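N-acyl-D-glutamate deacylase (Bordetella bronchiseptica, PDB 3GIP) catalyses the deacylation of N-acyl-D-glutamate, hydrolysing the amide bond as a zinc-containing member of the amidohydrolase superfamily. Local coordinates at residues R25-G30 and I39-G43; T83-T88 and I452-V457; Q166-Q170 and E200-R206. All blocks are in the same frame, centred on the assembly; numbering follows the deposited sequence.

Contact 1. Residues R25-G30 and I39-G43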
loop_
_atom_site.group_PDB
_atom_site.type_symbol
_atom_site.label_atom_id
_atom_site.label_comp_id
_atom_site.label_asym_id
_atom_site.label_seq_id
_atom_site.Cartn_x
_atom_site.Cartn_y
_atom_site.Cartn_z
ATOM N N ARG A 25 3.050 -19.502 -19.729
ATOM C CA ARG A 25 2.687 -20.181 -20.965
ATOM C C ARG A 25 2.572 -19.236 -22.154
ATOM O O ARG A 25 2.152 -18.087 -22.011
ATOM C CB ARG A 25 1.373 -20.950 -20.776
ATOM C CG ARG A 25 0.193 -20.120 -20.287
ATOM C CD ARG A 25 -0.931 -21.044 -19.824
ATOM N NE ARG A 25 -2.054 -20.339 -19.209
ATOM C CZ ARG A 25 -2.906 -19.565 -19.871
ATOM N NH1 ARG A 25 -2.765 -19.390 -21.178
ATOM N NH2 ARG A 25 -3.908 -18.979 -19.232
ATOM N N ARG A 26 2.956 -19.731 -23.326
ATOM C CA ARG A 26 2.895 -18.943 -24.551
ATOM C C ARG A 26 1.448 -18.835 -25.019
ATOM O O ARG A 26 0.856 -19.821 -25.462
ATOM C CB ARG A 26 3.747 -19.602 -25.640
ATOM C CG ARG A 26 3.542 -19.020 -27.032
ATOM C CD ARG A 26 4.141 -17.627 -27.178
ATOM N NE ARG A 26 3.657 -16.975 -28.394
ATOM C CZ ARG A 26 2.485 -16.356 -28.493
ATOM N NH1 ARG A 26 1.675 -16.295 -27.445
ATOM N NH2 ARG A 26 2.111 -15.815 -29.645
ATOM N N ALA A 27 0.881 -17.636 -24.916
ATOM C CA ALA A 27 -0.501 -17.405 -25.322
ATOM C C ALA A 27 -0.781 -15.915 -25.497
ATOM O O ALA A 27 -0.065 -15.075 -24.950
ATOM C CB ALA A 27 -1.451 -17.992 -24.281
ATOM N N ASP A 28 -1.819 -15.592 -26.265
ATOM C CA ASP A 28 -2.197 -14.202 -26.495
ATOM C C ASP A 28 -3.380 -13.839 -25.603
ATOM O O ASP A 28 -4.159 -14.706 -25.206
ATOM C CB ASP A 28 -2.582 -13.970 -27.961
ATOM C CG ASP A 28 -1.505 -14.415 -28.928
ATOM O OD1 ASP A 28 -0.312 -14.328 -28.575
ATOM O OD2 ASP A 28 -1.848 -14.840 -30.054
ATOM N N LEU A 29 -3.514 -12.555 -25.292
ATOM C CA LEU A 29 -4.600 -12.085 -24.445
ATOM C C LEU A 29 -5.505 -11.140 -25.227
ATOM O O LEU A 29 -5.027 -10.209 -25.877
ATOM C CB LEU A 29 -4.033 -11.352 -23.225
ATOM C CG LEU A 29 -5.021 -10.850 -22.169
ATOM C CD1 LEU A 29 -5.460 -12.003 -21.287
ATOM C CD2 LEU A 29 -4.350 -9.783 -21.320
ATOM N N GLY A 30 -6.810 -11.395 -25.164
ATOM C CA GLY A 30 -7.769 -10.557 -25.860
ATOM C C GLY A 30 -8.640 -9.790 -24.883
ATOM O O GLY A 30 -9.060 -10.327 -23.857
ATOM N N ILE A 39 -8.215 -15.938 -24.291
ATOM C CA ILE A 39 -6.803 -16.237 -24.107
ATOM C C ILE A 39 -6.459 -17.432 -24.988
ATOM O O ILE A 39 -7.143 -18.457 -24.953
ATOM C CB ILE A 39 -6.480 -16.580 -22.635
ATOM C CG1 ILE A 39 -6.770 -15.370 -21.744
ATOM C CG2 ILE A 39 -5.023 -17.008 -22.508
ATOM C CD1 ILE A 39 -6.517 -15.615 -20.268
ATOM N N GLY A 40 -5.404 -17.293 -25.785
ATOM C CA GLY A 40 -4.989 -18.367 -26.672
ATOM C C GLY A 40 -4.325 -17.824 -27.926
ATOM O O GLY A 40 -3.440 -16.972 -27.844
ATOM N N GLU A 41 -4.744 -18.318 -29.088
ATOM C CA GLU A 41 -4.185 -17.862 -30.357
ATOM C C GLU A 41 -5.071 -16.758 -30.925
ATOM O O GLU A 41 -6.205 -17.011 -31.327
ATOM C CB GLU A 41 -4.106 -19.025 -31.351
ATOM C CG GLU A 41 -3.622 -18.628 -32.739
ATOM C CD GLU A 41 -2.238 -18.009 -32.721
ATOM O OE1 GLU A 41 -1.296 -18.671 -32.232
ATOM O OE2 GLU A 41 -2.090 -16.860 -33.197
ATOM N N LEU A 42 -4.547 -15.536 -30.962
ATOM C CA LEU A 42 -5.308 -14.396 -31.461
ATOM C C LEU A 42 -4.586 -13.637 -32.567
ATOM O O LEU A 42 -4.961 -12.515 -32.902
ATOM C CB LEU A 42 -5.614 -13.436 -30.309
ATOM C CG LEU A 42 -6.342 -14.035 -29.103
ATOM C CD1 LEU A 42 -6.494 -12.983 -28.016
ATOM C CD2 LEU A 42 -7.700 -14.560 -29.534
ATOM N N GLY A 43 -3.557 -14.253 -33.139
ATOM C CA GLY A 43 -2.794 -13.604 -34.190
ATOM C C GLY A 43 -3.603 -13.051 -35.349
ATOM O O GLY A 43 -3.315 -11.963 -35.848
#

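Contact 2. Residues T83-T88 and I452-V457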
loop_
_atom_site.group_PDB
_atom_site.type_symbol
_atom_site.label_atom_id
_atom_site.label_comp_id
_atom_site.label_asym_id
_atom_site.label_seq_id
_atom_site.Cartn_x
_atom_site.Cartn_y
_atom_site.Cartn_z
ATOM N N THR A 83 1.594 3.692 -12.196
ATOM C CA THR A 83 1.559 3.069 -13.509
ATOM C C THR A 83 2.929 2.700 -14.067
ATOM O O THR A 83 3.079 1.655 -14.706
ATOM C CB THR A 83 0.831 3.969 -14.531
ATOM O OG1 THR A 83 1.587 5.165 -14.737
ATOM C CG2 THR A 83 -0.557 4.337 -14.023
ATOM N N SER A 84 3.926 3.544 -13.820
ATOM C CA SER A 84 5.271 3.294 -14.327
ATOM C C SER A 84 5.948 2.074 -13.711
ATOM O O SER A 84 6.977 1.623 -14.212
ATOM C CB SER A 84 6.154 4.532 -14.145
ATOM O OG SER A 84 6.398 4.803 -12.778
ATOM N N GLN A 85 5.388 1.547 -12.625
ATOM C CA GLN A 85 5.953 0.346 -12.020
ATOM C C GLN A 85 4.983 -0.833 -12.124
ATOM O O GLN A 85 5.129 -1.844 -11.429
ATOM C CB GLN A 85 6.381 0.591 -10.564
ATOM C CG GLN A 85 5.302 1.028 -9.597
ATOM C CD GLN A 85 5.833 1.157 -8.179
ATOM O OE1 GLN A 85 6.312 0.183 -7.591
ATOM N NE2 GLN A 85 5.756 2.361 -7.622
ATOM N N GLY A 86 3.992 -0.685 -13.005
ATOM C CA GLY A 86 3.025 -1.742 -13.259
ATOM C C GLY A 86 1.804 -1.895 -12.372
ATOM O O GLY A 86 1.094 -2.890 -12.489
ATOM N N ILE A 87 1.542 -0.916 -11.513
ATOM C CA ILE A 87 0.409 -0.973 -10.591
ATOM C C ILE A 87 -0.897 -0.525 -11.245
ATOM O O ILE A 87 -0.956 0.549 -11.843
ATOM C CB ILE A 87 0.694 -0.095 -9.357
ATOM C CG1 ILE A 87 1.912 -0.645 -8.613
ATOM C CG2 ILE A 87 -0.515 -0.052 -8.437
ATOM C CD1 ILE A 87 2.478 0.307 -7.578
ATOM N N THR A 88 -1.936 -1.350 -11.120
ATOM C CA THR A 88 -3.247 -1.049 -11.702
ATOM C C THR A 88 -4.346 -0.858 -10.654
ATOM O O THR A 88 -5.451 -0.414 -10.978
ATOM C CB THR A 88 -3.698 -2.163 -12.665
ATOM O OG1 THR A 88 -3.678 -3.421 -11.981
ATOM C CG2 THR A 88 -2.777 -2.232 -13.869
ATOM N N ILE A 452 9.046 -1.997 -18.055
ATOM C CA ILE A 452 7.588 -2.035 -18.107
ATOM C C ILE A 452 7.221 -1.552 -19.508
ATOM O O ILE A 452 7.466 -0.398 -19.857
ATOM C CB ILE A 452 6.954 -1.100 -17.056
ATOM C CG1 ILE A 452 7.336 -1.565 -15.648
ATOM C CG2 ILE A 452 5.434 -1.094 -17.211
ATOM C CD1 ILE A 452 6.842 -2.962 -15.296
ATOM N N ALA A 453 6.651 -2.445 -20.311
ATOM C CA ALA A 453 6.285 -2.115 -21.683
ATOM C C ALA A 453 4.909 -1.478 -21.832
ATOM O O ALA A 453 4.720 -0.590 -22.663
ATOM C CB ALA A 453 6.371 -3.365 -22.556
ATOM N N GLY A 454 3.947 -1.925 -21.034
ATOM C CA GLY A 454 2.615 -1.364 -21.138
ATOM C C GLY A 454 1.724 -1.751 -19.983
ATOM O O GLY A 454 1.941 -2.773 -19.334
ATOM N N VAL A 455 0.715 -0.928 -19.723
ATOM C CA VAL A 455 -0.217 -1.193 -18.638
ATOM C C VAL A 455 -1.639 -0.852 -19.049
ATOM O O VAL A 455 -1.898 0.223 -19.594
ATOM C CB VAL A 455 0.122 -0.363 -17.381
ATOM C CG1 VAL A 455 -0.868 -0.685 -16.268
ATOM C CG2 VAL A 455 1.542 -0.658 -16.924
ATOM N N LEU A 456 -2.552 -1.782 -18.791
ATOM C CA LEU A 456 -3.961 -1.578 -19.087
ATOM C C LEU A 456 -4.721 -1.600 -17.771
ATOM O O LEU A 456 -4.434 -2.411 -16.888
ATOM C CB LEU A 456 -4.514 -2.694 -19.978
ATOM C CG LEU A 456 -3.937 -2.925 -21.373
ATOM C CD1 LEU A 456 -4.669 -4.100 -22.021
ATOM C CD2 LEU A 456 -4.090 -1.670 -22.218
ATOM N N VAL A 457 -5.672 -0.687 -17.636
ATOM C CA VAL A 457 -6.525 -0.623 -16.461
ATOM C C VAL A 457 -7.919 -0.782 -17.049
ATOM O O VAL A 457 -8.359 0.049 -17.843
ATOM C CB VAL A 457 -6.412 0.734 -15.735
ATOM C CG1 VAL A 457 -7.506 0.859 -14.684
ATOM C CG2 VAL A 457 -5.043 0.851 -15.072
#

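Contact 3. Residues Q166-Q170 and E200-R206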
loop_
_atom_site.group_PDB
_atom_site.type_symbol
_atom_site.label_atom_id
_atom_site.label_comp_id
_atom_site.label_asym_id
_atom_site.label_seq_id
_atom_site.Cartn_x
_atom_site.Cartn_y
_atom_site.Cartn_z
ATOM N N GLN A 166 -17.583 5.077 21.509
ATOM C CA GLN A 166 -17.162 3.793 20.958
ATOM C C GLN A 166 -18.209 3.351 19.944
ATOM O O GLN A 166 -17.876 2.886 18.854
ATOM C CB GLN A 166 -17.038 2.746 22.065
ATOM C CG GLN A 166 -16.719 1.329 21.576
ATOM C CD GLN A 166 -15.332 1.209 20.965
ATOM O OE1 GLN A 166 -14.363 1.758 21.489
ATOM N NE2 GLN A 166 -15.229 0.472 19.860
ATOM N N GLN A 167 -19.481 3.507 20.299
ATOM C CA GLN A 167 -20.548 3.111 19.389
ATOM C C GLN A 167 -20.565 4.010 18.157
ATOM O O GLN A 167 -20.887 3.561 17.056
ATOM C CB GLN A 167 -21.907 3.164 20.095
ATOM C CG GLN A 167 -23.040 2.535 19.294
ATOM C CD GLN A 167 -22.760 1.085 18.928
ATOM O OE1 GLN A 167 -22.472 0.261 19.796
ATOM N NE2 GLN A 167 -22.847 0.770 17.641
ATOM N N ALA A 168 -20.220 5.281 18.338
ATOM C CA ALA A 168 -20.194 6.218 17.219
ATOM C C ALA A 168 -19.127 5.792 16.216
ATOM O O ALA A 168 -19.348 5.826 15.007
ATOM C CB ALA A 168 -19.909 7.626 17.715
ATOM N N MET A 169 -17.967 5.389 16.721
ATOM C CA MET A 169 -16.895 4.953 15.837
ATOM C C MET A 169 -17.305 3.680 15.106
ATOM O O MET A 169 -17.014 3.511 13.920
ATOM C CB MET A 169 -15.603 4.725 16.627
ATOM C CG MET A 169 -15.002 6.005 17.193
ATOM S SD MET A 169 -13.327 5.793 17.848
ATOM C CE MET A 169 -13.689 5.179 19.481
ATOM N N GLN A 170 -17.997 2.787 15.807
ATOM C CA GLN A 170 -18.447 1.553 15.188
ATOM C C GLN A 170 -19.500 1.844 14.121
ATOM O O GLN A 170 -19.490 1.237 13.052
ATOM C CB GLN A 170 -18.992 0.594 16.251
ATOM C CG GLN A 170 -17.884 -0.122 17.009
ATOM C CD GLN A 170 -18.389 -1.011 18.124
ATOM O OE1 GLN A 170 -19.452 -1.630 18.018
ATOM N NE2 GLN A 170 -17.615 -1.100 19.196
ATOM N N GLU A 200 -11.627 -1.238 22.509
ATOM C CA GLU A 200 -11.931 -0.313 21.425
ATOM C C GLU A 200 -11.655 -0.928 20.058
ATOM O O GLU A 200 -12.489 -0.871 19.148
ATOM C CB GLU A 200 -11.103 0.965 21.588
ATOM C CG GLU A 200 -11.326 2.004 20.499
ATOM C CD GLU A 200 -10.547 3.282 20.751
ATOM O OE1 GLU A 200 -10.292 3.599 21.933
ATOM O OE2 GLU A 200 -10.205 3.979 19.771
ATOM N N LEU A 201 -10.477 -1.526 19.918
ATOM C CA LEU A 201 -10.083 -2.134 18.657
ATOM C C LEU A 201 -10.919 -3.369 18.338
ATOM O O LEU A 201 -11.285 -3.599 17.182
ATOM C CB LEU A 201 -8.590 -2.478 18.708
ATOM C CG LEU A 201 -7.706 -1.263 19.032
ATOM C CD1 LEU A 201 -6.249 -1.689 19.158
ATOM C CD2 LEU A 201 -7.869 -0.204 17.943
ATOM N N GLU A 202 -11.239 -4.150 19.365
ATOM C CA GLU A 202 -12.043 -5.352 19.179
ATOM C C GLU A 202 -13.447 -4.979 18.722
ATOM O O GLU A 202 -14.045 -5.675 17.903
ATOM C CB GLU A 202 -12.109 -6.151 20.483
ATOM C CG GLU A 202 -10.750 -6.631 20.964
ATOM C CD GLU A 202 -10.811 -7.314 22.314
ATOM O OE1 GLU A 202 -11.614 -6.873 23.166
ATOM O OE2 GLU A 202 -10.046 -8.279 22.529
ATOM N N GLY A 203 -13.971 -3.879 19.259
ATOM C CA GLY A 203 -15.298 -3.435 18.870
ATOM C C GLY A 203 -15.363 -3.167 17.380
ATOM O O GLY A 203 -16.306 -3.579 16.703
ATOM N N LEU A 204 -14.352 -2.478 16.858
ATOM C CA LEU A 204 -14.307 -2.169 15.435
ATOM C C LEU A 204 -14.096 -3.453 14.637
ATOM O O LEU A 204 -14.686 -3.638 13.568
ATOM C CB LEU A 204 -13.177 -1.176 15.151
ATOM C CG LEU A 204 -13.386 0.200 15.795
ATOM C CD1 LEU A 204 -12.135 1.054 15.643
ATOM C CD2 LEU A 204 -14.582 0.883 15.147
ATOM N N ALA A 205 -13.262 -4.340 15.166
ATOM C CA ALA A 205 -12.976 -5.610 14.508
ATOM C C ALA A 205 -14.231 -6.474 14.375
ATOM O O ALA A 205 -14.402 -7.184 13.382
ATOM C CB ALA A 205 -11.890 -6.365 15.277
ATOM N N ARG A 206 -15.112 -6.417 15.372
ATOM C CA ARG A 206 -16.346 -7.198 15.320
ATOM C C ARG A 206 -17.225 -6.696 14.181
ATOM O O ARG A 206 -17.867 -7.482 13.481
ATOM C CB ARG A 206 -17.116 -7.100 16.642
ATOM C CG ARG A 206 -16.482 -7.837 17.810
ATOM C CD ARG A 206 -17.506 -8.089 18.917
ATOM N NE ARG A 206 -18.070 -6.850 19.455
ATOM C CZ ARG A 206 -17.443 -6.050 20.311
ATOM N NH1 ARG A 206 -16.225 -6.351 20.738
ATOM N NH2 ARG A 206 -18.037 -4.942 20.740
#

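Contact 1. Residues R25-G30 and I39-G43
A beta hairpin can be locked at its open end by a single acidic side chain, and this one, built from strands 28-32 and 35-40, is a clear case. At the start of the first segment, R25 brings its guanidinium edge-on to I39, with NH1 3.5 Å from I39 CG2. R26 takes no direct part; instead its NH1 and NH2 each donate to D28 OD1 at 3.0 Å, a salt bridge within the segment. A27 adds a small apolar touch, CB to I39 CG2 at 4.1 Å. At D28 the strands pair properly: D28 N donates to G40 O at 2.7 Å and G40 N to D28 O at 2.9 Å, an antiparallel hydrogen-bonded pair. D28 OD2 then accepts from L42 N at 2.9 Å, holding the chain where it turns off the strand. G40 has backbone angles that would jam a CB against the preceding carbonyl. L29 and I39, a non-hydrogen-bonded pair, share the other face, with L29 CD1 3.6 Å from I39 CG1. Lastly, L42 CD1 packs 3.3 Å from G30 N, and a CB on G30 would clash with that methyl. In the four-stranded sheet, 28-32 lies between edge strand 35-40 and strand 7-12, where L29 rests on I11 and D28 OD1 accepts from G13 N.

Contact 2. Residues T83-T88 and I452-V457
Here the TIM barrel meets an accessory beta layer through van der Waals contact alone. A Schellman motif ends helix 80-83, with G86 N donating to T83 O at 3.0 Å, and the chain passes straight into barrel strand 87-92. Strand 452-457 lies against this turn with no hydrogen bond between the two segments, so the join rests on T88, V455 and I452. The last two both point toward the turn although they are three residues apart. An unbroken strand would alternate, but A453 and G454 form a classic beta bulge opposite V430, which puts the side chains of I452 and V455 on the same side. I452 reaches along the turn: its CG1 is 3.5 Å from S84 O, and its CD1 is 4.3 Å from G86 N. G86 has a positive phi and no side chain, and its CA is 4.1 Å from V455 CG2. The two methyls of V455 serve different neighbours, CG2 approaching T83 O at 3.6 Å while CG1 meets the methyl of T88. I452 and V455 also touch F463 of strand 460-463, and the turn is backed by helix 376-391, where Q85 OE1 accepts from F381 N while its NE2 is bound to W81 O. T88 closes the seam by lodging its methyl among three successive residues of the strand: T88 CG2 stands 3.4 Å from V455 CG1, 3.4 Å from L456 O and 4.0 Å from V457 CG2.

Contact 3. Residues Q166-Q170 and E200-R206
Q166 lays its side-chain amide across the first turn of the facing helix segment, with OE1 3.2 Å from E200 CG and NE2 donating to E200 O at 3.1 Å (N-H...O angle 149°). The bond shows how a polar side chain can tie two helices together through a carbonyl that still has a role within its own helix: E200 O also accepts from L204 N, weakly, at 3.4 Å. The segments run in nearly the same direction, their axes 33° apart and 9.6 Å away at closest approach, with a signed crossing angle of -33°. G203 lets both glutamine side chains lie against the helix backbone. A CB on it would point toward helix 163-179 and clash with Q166 NE2 and with the end of the Q170 side chain, which instead lies against the glycine CA. One turn on from Q166, Q170 also packs its aliphatic part on L204, CG to CD2 at 3.9 Å. L204 CD2 is likewise 3.8 Å from M169 O and 4.2 Å from M169 CB, so the leucine methyl packs against both residues. M169 points toward the partner helix and carries CE to 3.7 Å from E200 OE2; the carboxylate itself forms a salt bridge through OE1 with R150. These are consecutive outer helices of the alpha/beta barrel, separated in sequence by strand 183-187. L204 reaches inward to F184 of that strand, M169 packs on R150 and A153 of helix 146-153, and A205 meets I236 and T240 of the following helix, 226-240.

Together the three contacts span the molecule from accessory sheet to barrel exterior. Contacts 1 and 2 are neighbours, with centres 19 Å apart and nearest atoms about 6 Å apart, and both reach the large mixed sheet. Contact 3 lies on the opposite side of the chain's centre from contact 2, their centres 38 Å apart; its centre is about 49 Å from that of contact 1. In sequence, contact 3 is nested within the loop that contact 2 closes. None of the three supplies a zinc ligand, yet the chain links them to the metal: strand 87-92, entered at contact 2, leads to C95, and helix 198-210 of contact 3 precedes strand 214-218, which ends at H218; H248 completes the protein ligands.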